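Local coordinates for purine nucleoside phosphorylase (PDB 1ODK), which probably catalyses the reversible phosphorolysis of purine nucleosides, releasing the free base and a pentose 1-phosphate, at residues G145-V150 with V221-E226; G11-R16 with L80-L85; Y160-E165 with N204-P209. All blocks are in the same frame, centred on the assembly; numbering follows the deposited sequence.

In the fold
All three contacts reach the same mixed sheet of the alpha/beta phosphorylase fold. Contact 2 forms the entry to two neighbouring parallel strands, 16-20 and 84-93; contact 1 packs the turn before strand 148-150 on helix 214-233; contact 3 joins the loop after strand 195-205 to the start of helix 164-171. Contacts 2 and 3 lie on opposite sides of the chain's centre, with their own centres about 35 Å apart. The centre of contact 1 is about 24 Å from that of contact 2 and 23 Å from that of contact 3. By analogy with related hexameric phosphorylases, the loops of contact 3 probably lie near the nucleoside pocket, whereas contacts 1 and 2 are probably remote from it.

Contact 1 (G145-V150 with V221-E226); sequences GYPHRV and VRRMVE
A CH-pi contact and a doubly bonded tyrosine hydroxyl join the turn between helix 131-144 and strand 148-150 to helix 214-233, on the surface of the alpha/beta fold. The tight part is the Tyr-146 ring laid over Arg-223: CG of Arg-223 sits 3.5 Å from the ring centroid, almost exactly on the ring normal. Extended from CG to NE, the arginine runs past Tyr-146 CD1, and its guanidinium is 7° from parallel to the ring. Glu-219 forms salt bridges with Arg-223 NE and with Arg-222 NH2. At the ring's tip the hydroxyl is gripped twice. Tyr-146 OH donates in the ring plane to the syn lone pair of Glu-226 OE2 at 2.8 Å, and accepts a nearly straight bond from Arg-222 NH2 at 2.9 Å. Arg-222 NH1 closes the triangle with a salt bridge to the same OE2, met from above the carboxylate plane. A leucine at Tyr-146 removes the hydroxyl and the ring face, and would probably loosen the Arg-222/Glu-226 pair's hold on this turn and the cover over Arg-223. The Pro-147 side is looser and more exposed: Pro-147 CD lies 3.7 Å from Arg-223 NH1, and one water accepts from NH1 while donating to Pro-147 O.

Contact 2 (G11-R16 with L80-L85); sequences GDVAER and LGARVL
Residues 13-16 run alongside 80-84, 11° apart in direction, and join them in a parallel bridge between Arg-16 and Val-84 where strands 16-20 and 84-93 begin. Glu-15 O takes two consecutive N-H groups, Arg-83 N at 2.8 Å and Val-84 N also at 2.8 Å, both in the carbonyl plane. A CA-H...O contact from Arg-16 CA to Val-84 O, 3.4 Å, adds to the pairing. One water links the segments farther back, donating to Val-13 O and to Gly-81 O. Gly-81 ends helix 67-79 in a Schellman motif, with a positive phi of 106°. Apolar contact covers the buried side: CG2 of Val-13, beside its own backbone N, meets Leu-80 CD1 and Leu-80 CB, both at 3.9 Å, the two side chains crossing at about a right angle. Charged side chains lie at the exposed surface. Glu-15 CG comes within 4.1 Å of Arg-83 CG. The charged ends, Glu-15 OE1 and Arg-83 NH1, stop short of a salt bridge. The join thus rests largely on main-chain bonds and the buried Val-13/Leu-80 contact, while the Glu-Arg attraction is probably a minor, solvent-screened addition.

Contact 3 (Y160-E165 with N204-P209); sequences YATTPE and NRIGDP
The segment that leads through the N-cap residue Thr-163 into helix 164-171 packs on a type II beta turn, Arg-205 to Asp-208, that follows strand 195-205. Tyr-160 turns the start of its side chain away from this turn, and its OH bonds Glu-76 of a neighbouring subunit, placing the contact beside a subunit interface. At Thr-162 the contact begins: CG2, anti to the backbone N, approaches Ile-206 CG2 at 4.2 Å, while OG1 is taken by Glu-156. Ile-206 is the hub, its CG1 anti to the carbonyl carbon (chi1 -59°) and its CG2 anti to the backbone N. This brings CG2 of Ile-206 up to two successive carbonyl oxygens, 3.7 Å from Thr-162 O and 3.8 Å from Thr-163 O. Thr-163 turns its own side chain away, where OG1 caps the backbone N of Glu-166. Pro-164 then sets its ring against the backbone of the turn, CG lying 3.7 Å from Ile-206 O. With no hydrogen bond across the segments, the fit is one of van der Waals contact. In the turn itself, Asp-208 N bonds Arg-205 O, and Gly-207 has a positive phi. Pro-164 CG lies 3.7 Å from Gly-207 CA, on the side where a CB would point; such a CB would clash, 2.6 Å from Pro-164 CG.

Contact 1 (G145-V150 with V221-E226)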
loop_
_atom_site.group_PDB
_atom_site.type_symbol
_atom_site.label_atom_id
_atom_site.label_comp_id
_atom_site.label_asym_id
_atom_site.label_seq_id
_atom_site.Cartn_x
_atom_site.Cartn_y
_atom_site.Cartn_z
ATOM N N GLY B 145 -30.338 18.862 -25.428
ATOM C CA GLY B 145 -31.457 18.282 -24.703
ATOM C C GLY B 145 -31.509 16.781 -24.470
ATOM O O GLY B 145 -32.525 16.278 -23.994
ATOM N N TYR B 146 -30.442 16.055 -24.788
ATOM C CA TYR B 146 -30.447 14.607 -24.578
ATOM C C TYR B 146 -30.271 14.291 -23.095
ATOM O O TYR B 146 -29.492 14.947 -22.408
ATOM C CB TYR B 146 -29.314 13.940 -25.369
ATOM C CG TYR B 146 -29.346 14.202 -26.858
ATOM C CD1 TYR B 146 -30.491 13.938 -27.608
ATOM C CD2 TYR B 146 -28.221 14.695 -27.522
ATOM C CE1 TYR B 146 -30.517 14.161 -28.984
ATOM C CE2 TYR B 146 -28.233 14.920 -28.896
ATOM C CZ TYR B 146 -29.386 14.651 -29.622
ATOM O OH TYR B 146 -29.404 14.875 -30.982
ATOM N N PRO B 147 -31.001 13.288 -22.581
ATOM C CA PRO B 147 -30.886 12.921 -21.167
ATOM C C PRO B 147 -29.425 12.672 -20.804
ATOM O O PRO B 147 -28.734 11.903 -21.477
ATOM C CB PRO B 147 -31.727 11.654 -21.078
ATOM C CG PRO B 147 -32.810 11.922 -22.073
ATOM C CD PRO B 147 -32.041 12.483 -23.246
ATOM N N HIS B 148 -28.957 13.317 -19.742
ATOM C CA HIS B 148 -27.569 13.161 -19.330
ATOM C C HIS B 148 -27.363 13.459 -17.857
ATOM O O HIS B 148 -28.228 14.035 -17.197
ATOM C CB HIS B 148 -26.675 14.103 -20.134
ATOM C CG HIS B 148 -26.924 15.550 -19.847
ATOM N ND1 HIS B 148 -28.078 16.196 -20.236
ATOM C CD2 HIS B 148 -26.190 16.464 -19.168
ATOM C CE1 HIS B 148 -28.044 17.448 -19.808
ATOM N NE2 HIS B 148 -26.910 17.635 -19.157
ATOM N N ARG B 149 -26.197 13.064 -17.358
ATOM C CA ARG B 149 -25.811 13.297 -15.974
ATOM C C ARG B 149 -24.391 13.855 -15.996
ATOM O O ARG B 149 -23.654 13.670 -16.967
ATOM C CB ARG B 149 -25.846 11.988 -15.170
ATOM C CG ARG B 149 -27.235 11.376 -14.985
ATOM C CD ARG B 149 -28.138 12.283 -14.161
ATOM N NE ARG B 149 -27.559 12.573 -12.852
ATOM C CZ ARG B 149 -27.476 11.695 -11.855
ATOM N NH1 ARG B 149 -27.945 10.462 -12.009
ATOM N NH2 ARG B 149 -26.897 12.044 -10.713
ATOM N N VAL B 150 -24.017 14.551 -14.931
ATOM C CA VAL B 150 -22.686 15.124 -14.826
ATOM C C VAL B 150 -22.080 14.649 -13.506
ATOM O O VAL B 150 -22.643 14.872 -12.432
ATOM C CB VAL B 150 -22.743 16.668 -14.855
ATOM C CG1 VAL B 150 -21.340 17.251 -14.788
ATOM C CG2 VAL B 150 -23.448 17.134 -16.127
ATOM N N VAL B 221 -24.893 6.546 -28.699
ATOM C CA VAL B 221 -23.598 6.820 -29.309
ATOM C C VAL B 221 -23.680 8.030 -30.243
ATOM O O VAL B 221 -22.788 8.884 -30.258
ATOM C CB VAL B 221 -23.102 5.601 -30.113
ATOM C CG1 VAL B 221 -21.893 5.990 -30.966
ATOM C CG2 VAL B 221 -22.745 4.461 -29.153
ATOM N N ARG B 222 -24.748 8.107 -31.029
ATOM C CA ARG B 222 -24.904 9.229 -31.951
ATOM C C ARG B 222 -24.998 10.548 -31.188
ATOM O O ARG B 222 -24.371 11.539 -31.565
ATOM C CB ARG B 222 -26.160 9.055 -32.811
ATOM C CG ARG B 222 -26.295 10.105 -33.919
ATOM C CD ARG B 222 -27.714 10.147 -34.470
ATOM N NE ARG B 222 -28.669 10.632 -33.475
ATOM C CZ ARG B 222 -28.708 11.881 -33.015
ATOM N NH1 ARG B 222 -27.848 12.786 -33.461
ATOM N NH2 ARG B 222 -29.604 12.224 -32.100
ATOM N N ARG B 223 -25.783 10.554 -30.114
ATOM C CA ARG B 223 -25.966 11.755 -29.302
ATOM C C ARG B 223 -24.653 12.206 -28.675
ATOM O O ARG B 223 -24.319 13.393 -28.669
ATOM C CB ARG B 223 -26.983 11.486 -28.194
ATOM C CG ARG B 223 -28.372 11.116 -28.688
ATOM C CD ARG B 223 -29.260 10.688 -27.528
ATOM N NE ARG B 223 -30.641 10.476 -27.951
ATOM C CZ ARG B 223 -31.629 10.143 -27.130
ATOM N NH1 ARG B 223 -31.390 9.980 -25.835
ATOM N NH2 ARG B 223 -32.858 9.978 -27.603
ATOM N N MET B 224 -23.915 11.243 -28.136
ATOM C CA MET B 224 -22.638 11.522 -27.499
ATOM C C MET B 224 -21.619 12.136 -28.473
ATOM O O MET B 224 -20.910 13.084 -28.126
ATOM C CB MET B 224 -22.111 10.221 -26.883
ATOM C CG MET B 224 -20.617 10.060 -26.859
ATOM S SD MET B 224 -20.228 8.485 -26.096
ATOM C CE MET B 224 -20.270 7.370 -27.487
ATOM N N VAL B 225 -21.552 11.600 -29.688
ATOM C CA VAL B 225 -20.620 12.105 -30.697
ATOM C C VAL B 225 -20.988 13.522 -31.142
ATOM O O VAL B 225 -20.115 14.377 -31.309
ATOM C CB VAL B 225 -20.585 11.170 -31.932
ATOM C CG1 VAL B 225 -19.723 11.781 -33.037
ATOM C CG2 VAL B 225 -20.026 9.805 -31.524
ATOM N N GLU B 226 -22.280 13.769 -31.335
ATOM C CA GLU B 226 -22.743 15.092 -31.740
ATOM C C GLU B 226 -22.352 16.109 -30.665
ATOM O O GLU B 226 -21.891 17.212 -30.973
ATOM C CB GLU B 226 -24.263 15.092 -31.920
ATOM C CG GLU B 226 -24.828 16.431 -32.376
ATOM C CD GLU B 226 -26.339 16.412 -32.523
ATOM O OE1 GLU B 226 -26.898 17.419 -33.009
ATOM O OE2 GLU B 226 -26.968 15.398 -32.153
HETATM O O HOH W 1 -29.317 10.445 -24.055
#

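Contact 2 (G11-R16 with L80-L85)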
loop_
_atom_site.group_PDB
_atom_site.type_symbol
_atom_site.label_atom_id
_atom_site.label_comp_id
_atom_site.label_asym_id
_atom_site.label_seq_id
_atom_site.Cartn_x
_atom_site.Cartn_y
_atom_site.Cartn_z
ATOM N N GLY B 11 1.367 16.124 -39.752
ATOM C CA GLY B 11 0.381 16.784 -40.596
ATOM C C GLY B 11 -0.951 16.059 -40.722
ATOM O O GLY B 11 -1.966 16.668 -41.060
ATOM N N ASP B 12 -0.956 14.759 -40.447
ATOM C CA ASP B 12 -2.173 13.950 -40.548
ATOM C C ASP B 12 -3.215 14.183 -39.457
ATOM O O ASP B 12 -4.410 14.041 -39.703
ATOM C CB ASP B 12 -1.831 12.459 -40.529
ATOM C CG ASP B 12 -1.032 12.023 -41.730
ATOM O OD1 ASP B 12 -1.262 12.570 -42.829
ATOM O OD2 ASP B 12 -0.185 11.115 -41.574
ATOM N N VAL B 13 -2.758 14.521 -38.257
ATOM C CA VAL B 13 -3.651 14.708 -37.116
ATOM C C VAL B 13 -4.031 16.154 -36.823
ATOM O O VAL B 13 -3.177 17.034 -36.780
ATOM C CB VAL B 13 -3.016 14.089 -35.848
ATOM C CG1 VAL B 13 -3.946 14.249 -34.654
ATOM C CG2 VAL B 13 -2.695 12.610 -36.107
ATOM N N ALA B 14 -5.321 16.387 -36.605
ATOM C CA ALA B 14 -5.817 17.726 -36.308
ATOM C C ALA B 14 -5.605 18.062 -34.838
ATOM O O ALA B 14 -5.309 17.186 -34.025
ATOM C CB ALA B 14 -7.304 17.821 -36.647
ATOM N N GLU B 15 -5.752 19.337 -34.497
ATOM C CA GLU B 15 -5.591 19.756 -33.112
ATOM C C GLU B 15 -6.719 19.204 -32.248
ATOM O O GLU B 15 -6.518 18.911 -31.068
ATOM C CB GLU B 15 -5.570 21.282 -33.009
ATOM C CG GLU B 15 -4.277 21.916 -33.477
ATOM C CD GLU B 15 -4.243 23.414 -33.233
ATOM O OE1 GLU B 15 -3.189 24.029 -33.498
ATOM O OE2 GLU B 15 -5.262 23.978 -32.778
ATOM N N ARG B 16 -7.903 19.072 -32.843
ATOM C CA ARG B 16 -9.079 18.564 -32.144
ATOM C C ARG B 16 -9.290 17.103 -32.516
ATOM O O ARG B 16 -9.382 16.765 -33.697
ATOM C CB ARG B 16 -10.310 19.394 -32.522
ATOM C CG ARG B 16 -10.156 20.869 -32.183
ATOM C CD ARG B 16 -11.342 21.704 -32.642
ATOM N NE ARG B 16 -11.193 23.090 -32.201
ATOM C CZ ARG B 16 -10.280 23.932 -32.674
ATOM N NH1 ARG B 16 -10.212 25.171 -32.203
ATOM N NH2 ARG B 16 -9.447 23.543 -33.631
ATOM N N LEU B 80 1.935 14.041 -32.156
ATOM C CA LEU B 80 1.473 14.310 -33.513
ATOM C C LEU B 80 0.744 15.644 -33.649
ATOM O O LEU B 80 0.283 15.991 -34.734
ATOM C CB LEU B 80 0.569 13.167 -33.995
ATOM C CG LEU B 80 1.282 11.836 -34.259
ATOM C CD1 LEU B 80 0.271 10.719 -34.489
ATOM C CD2 LEU B 80 2.202 11.995 -35.470
ATOM N N GLY B 81 0.628 16.383 -32.548
ATOM C CA GLY B 81 -0.024 17.679 -32.600
ATOM C C GLY B 81 -1.414 17.808 -32.002
ATOM O O GLY B 81 -2.023 18.878 -32.099
ATOM N N ALA B 82 -1.934 16.743 -31.392
ATOM C CA ALA B 82 -3.266 16.824 -30.796
ATOM C C ALA B 82 -3.219 17.791 -29.614
ATOM O O ALA B 82 -2.288 17.749 -28.807
ATOM C CB ALA B 82 -3.736 15.435 -30.340
ATOM N N ARG B 83 -4.225 18.657 -29.519
ATOM C CA ARG B 83 -4.296 19.657 -28.454
ATOM C C ARG B 83 -5.580 19.568 -27.635
ATOM O O ARG B 83 -5.597 19.912 -26.453
ATOM C CB ARG B 83 -4.170 21.057 -29.059
ATOM C CG ARG B 83 -2.822 21.295 -29.715
ATOM C CD ARG B 83 -1.719 21.376 -28.666
ATOM N NE ARG B 83 -0.429 20.914 -29.174
ATOM C CZ ARG B 83 0.168 21.381 -30.267
ATOM N NH1 ARG B 83 -0.406 22.337 -30.988
ATOM N NH2 ARG B 83 1.341 20.884 -30.644
ATOM N N VAL B 84 -6.652 19.118 -28.277
ATOM C CA VAL B 84 -7.947 18.959 -27.627
ATOM C C VAL B 84 -8.399 17.526 -27.902
ATOM O O VAL B 84 -8.664 17.162 -29.046
ATOM C CB VAL B 84 -8.980 19.959 -28.196
ATOM C CG1 VAL B 84 -10.321 19.767 -27.518
ATOM C CG2 VAL B 84 -8.482 21.390 -27.990
ATOM N N LEU B 85 -8.481 16.713 -26.852
ATOM C CA LEU B 85 -8.868 15.317 -27.019
ATOM C C LEU B 85 -10.068 14.939 -26.170
ATOM O O LEU B 85 -10.029 15.032 -24.940
ATOM C CB LEU B 85 -7.688 14.398 -26.676
ATOM C CG LEU B 85 -6.378 14.684 -27.416
ATOM C CD1 LEU B 85 -5.665 15.844 -26.740
ATOM C CD2 LEU B 85 -5.481 13.457 -27.399
HETATM O O HOH W 2 -2.204 19.232 -34.961
#

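Contact 3 (Y160-E165 with N204-P209)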
loop_
_atom_site.group_PDB
_atom_site.type_symbol
_atom_site.label_atom_id
_atom_site.label_comp_id
_atom_site.label_asym_id
_atom_site.label_seq_id
_atom_site.Cartn_x
_atom_site.Cartn_y
_atom_site.Cartn_z
ATOM N N TYR B 160 -14.099 -7.839 -15.883
ATOM C CA TYR B 160 -14.833 -8.954 -15.307
ATOM C C TYR B 160 -14.654 -9.199 -13.812
ATOM O O TYR B 160 -15.162 -10.180 -13.289
ATOM C CB TYR B 160 -14.528 -10.236 -16.098
ATOM C CG TYR B 160 -15.173 -10.243 -17.470
ATOM C CD1 TYR B 160 -14.431 -9.982 -18.626
ATOM C CD2 TYR B 160 -16.548 -10.448 -17.602
ATOM C CE1 TYR B 160 -15.051 -9.924 -19.883
ATOM C CE2 TYR B 160 -17.172 -10.388 -18.846
ATOM C CZ TYR B 160 -16.424 -10.125 -19.979
ATOM O OH TYR B 160 -17.064 -10.043 -21.197
ATOM N N ALA B 161 -13.953 -8.306 -13.123
ATOM C CA ALA B 161 -13.748 -8.460 -11.688
ATOM C C ALA B 161 -14.839 -7.757 -10.876
ATOM O O ALA B 161 -15.247 -8.240 -9.821
ATOM C CB ALA B 161 -12.375 -7.907 -11.291
ATOM N N THR B 162 -15.315 -6.621 -11.369
ATOM C CA THR B 162 -16.328 -5.848 -10.652
ATOM C C THR B 162 -17.717 -6.475 -10.588
ATOM O O THR B 162 -18.353 -6.707 -11.611
ATOM C CB THR B 162 -16.442 -4.435 -11.245
ATOM O OG1 THR B 162 -15.155 -3.809 -11.196
ATOM C CG2 THR B 162 -17.439 -3.587 -10.448
ATOM N N THR B 163 -18.180 -6.738 -9.370
ATOM C CA THR B 163 -19.499 -7.323 -9.152
ATOM C C THR B 163 -20.537 -6.216 -8.995
ATOM O O THR B 163 -20.194 -5.052 -8.759
ATOM C CB THR B 163 -19.539 -8.150 -7.867
ATOM O OG1 THR B 163 -19.418 -7.268 -6.745
ATOM C CG2 THR B 163 -18.397 -9.163 -7.842
ATOM N N PRO B 164 -21.827 -6.565 -9.126
ATOM C CA PRO B 164 -22.886 -5.565 -8.981
ATOM C C PRO B 164 -22.843 -4.987 -7.568
ATOM O O PRO B 164 -23.129 -3.815 -7.357
ATOM C CB PRO B 164 -24.156 -6.369 -9.241
ATOM C CG PRO B 164 -23.691 -7.399 -10.236
ATOM C CD PRO B 164 -22.375 -7.838 -9.635
ATOM N N GLU B 165 -22.464 -5.822 -6.606
ATOM C CA GLU B 165 -22.379 -5.398 -5.212
ATOM C C GLU B 165 -21.305 -4.327 -5.027
ATOM O O GLU B 165 -21.503 -3.345 -4.309
ATOM C CB GLU B 165 -22.079 -6.602 -4.316
ATOM N N ASN B 204 -25.072 -0.366 -20.500
ATOM C CA ASN B 204 -25.579 -1.454 -19.675
ATOM C C ASN B 204 -25.391 -1.136 -18.201
ATOM O O ASN B 204 -24.873 -0.082 -17.843
ATOM C CB ASN B 204 -24.807 -2.739 -19.971
ATOM C CG ASN B 204 -23.335 -2.619 -19.615
ATOM O OD1 ASN B 204 -22.578 -1.904 -20.278
ATOM N ND2 ASN B 204 -22.924 -3.301 -18.553
ATOM N N ARG B 205 -25.809 -2.073 -17.358
ATOM C CA ARG B 205 -25.662 -1.957 -15.913
ATOM C C ARG B 205 -24.689 -3.048 -15.486
ATOM O O ARG B 205 -24.729 -4.161 -16.014
ATOM C CB ARG B 205 -27.011 -2.151 -15.221
ATOM C CG ARG B 205 -27.916 -0.937 -15.329
ATOM C CD ARG B 205 -29.372 -1.333 -15.459
ATOM N NE ARG B 205 -30.244 -0.164 -15.527
ATOM C CZ ARG B 205 -31.447 -0.168 -16.089
ATOM N NH1 ARG B 205 -31.918 -1.281 -16.638
ATOM N NH2 ARG B 205 -32.180 0.939 -16.101
ATOM N N ILE B 206 -23.805 -2.728 -14.548
ATOM C CA ILE B 206 -22.830 -3.703 -14.077
ATOM C C ILE B 206 -23.543 -4.995 -13.704
ATOM O O ILE B 206 -24.521 -4.979 -12.959
ATOM C CB ILE B 206 -22.054 -3.178 -12.851
ATOM C CG1 ILE B 206 -21.329 -1.879 -13.215
ATOM C CG2 ILE B 206 -21.067 -4.234 -12.367
ATOM C CD1 ILE B 206 -20.399 -2.002 -14.401
ATOM N N GLY B 207 -23.054 -6.112 -14.237
ATOM C CA GLY B 207 -23.664 -7.397 -13.949
ATOM C C GLY B 207 -24.461 -7.969 -15.112
ATOM O O GLY B 207 -24.717 -9.175 -15.159
ATOM N N ASP B 208 -24.862 -7.114 -16.047
ATOM C CA ASP B 208 -25.625 -7.565 -17.207
ATOM C C ASP B 208 -24.755 -8.411 -18.130
ATOM O O ASP B 208 -23.622 -8.041 -18.446
ATOM C CB ASP B 208 -26.179 -6.370 -17.987
ATOM C CG ASP B 208 -27.348 -5.702 -17.287
ATOM O OD1 ASP B 208 -27.841 -4.680 -17.809
ATOM O OD2 ASP B 208 -27.773 -6.200 -16.221
ATOM N N PRO B 209 -25.277 -9.565 -18.575
ATOM C CA PRO B 209 -24.536 -10.461 -19.468
ATOM C C PRO B 209 -24.406 -9.899 -20.885
ATOM O O PRO B 209 -23.487 -10.256 -21.622
ATOM C CB PRO B 209 -25.357 -11.746 -19.416
ATOM C CG PRO B 209 -26.754 -11.229 -19.260
ATOM C CD PRO B 209 -26.590 -10.138 -18.225
#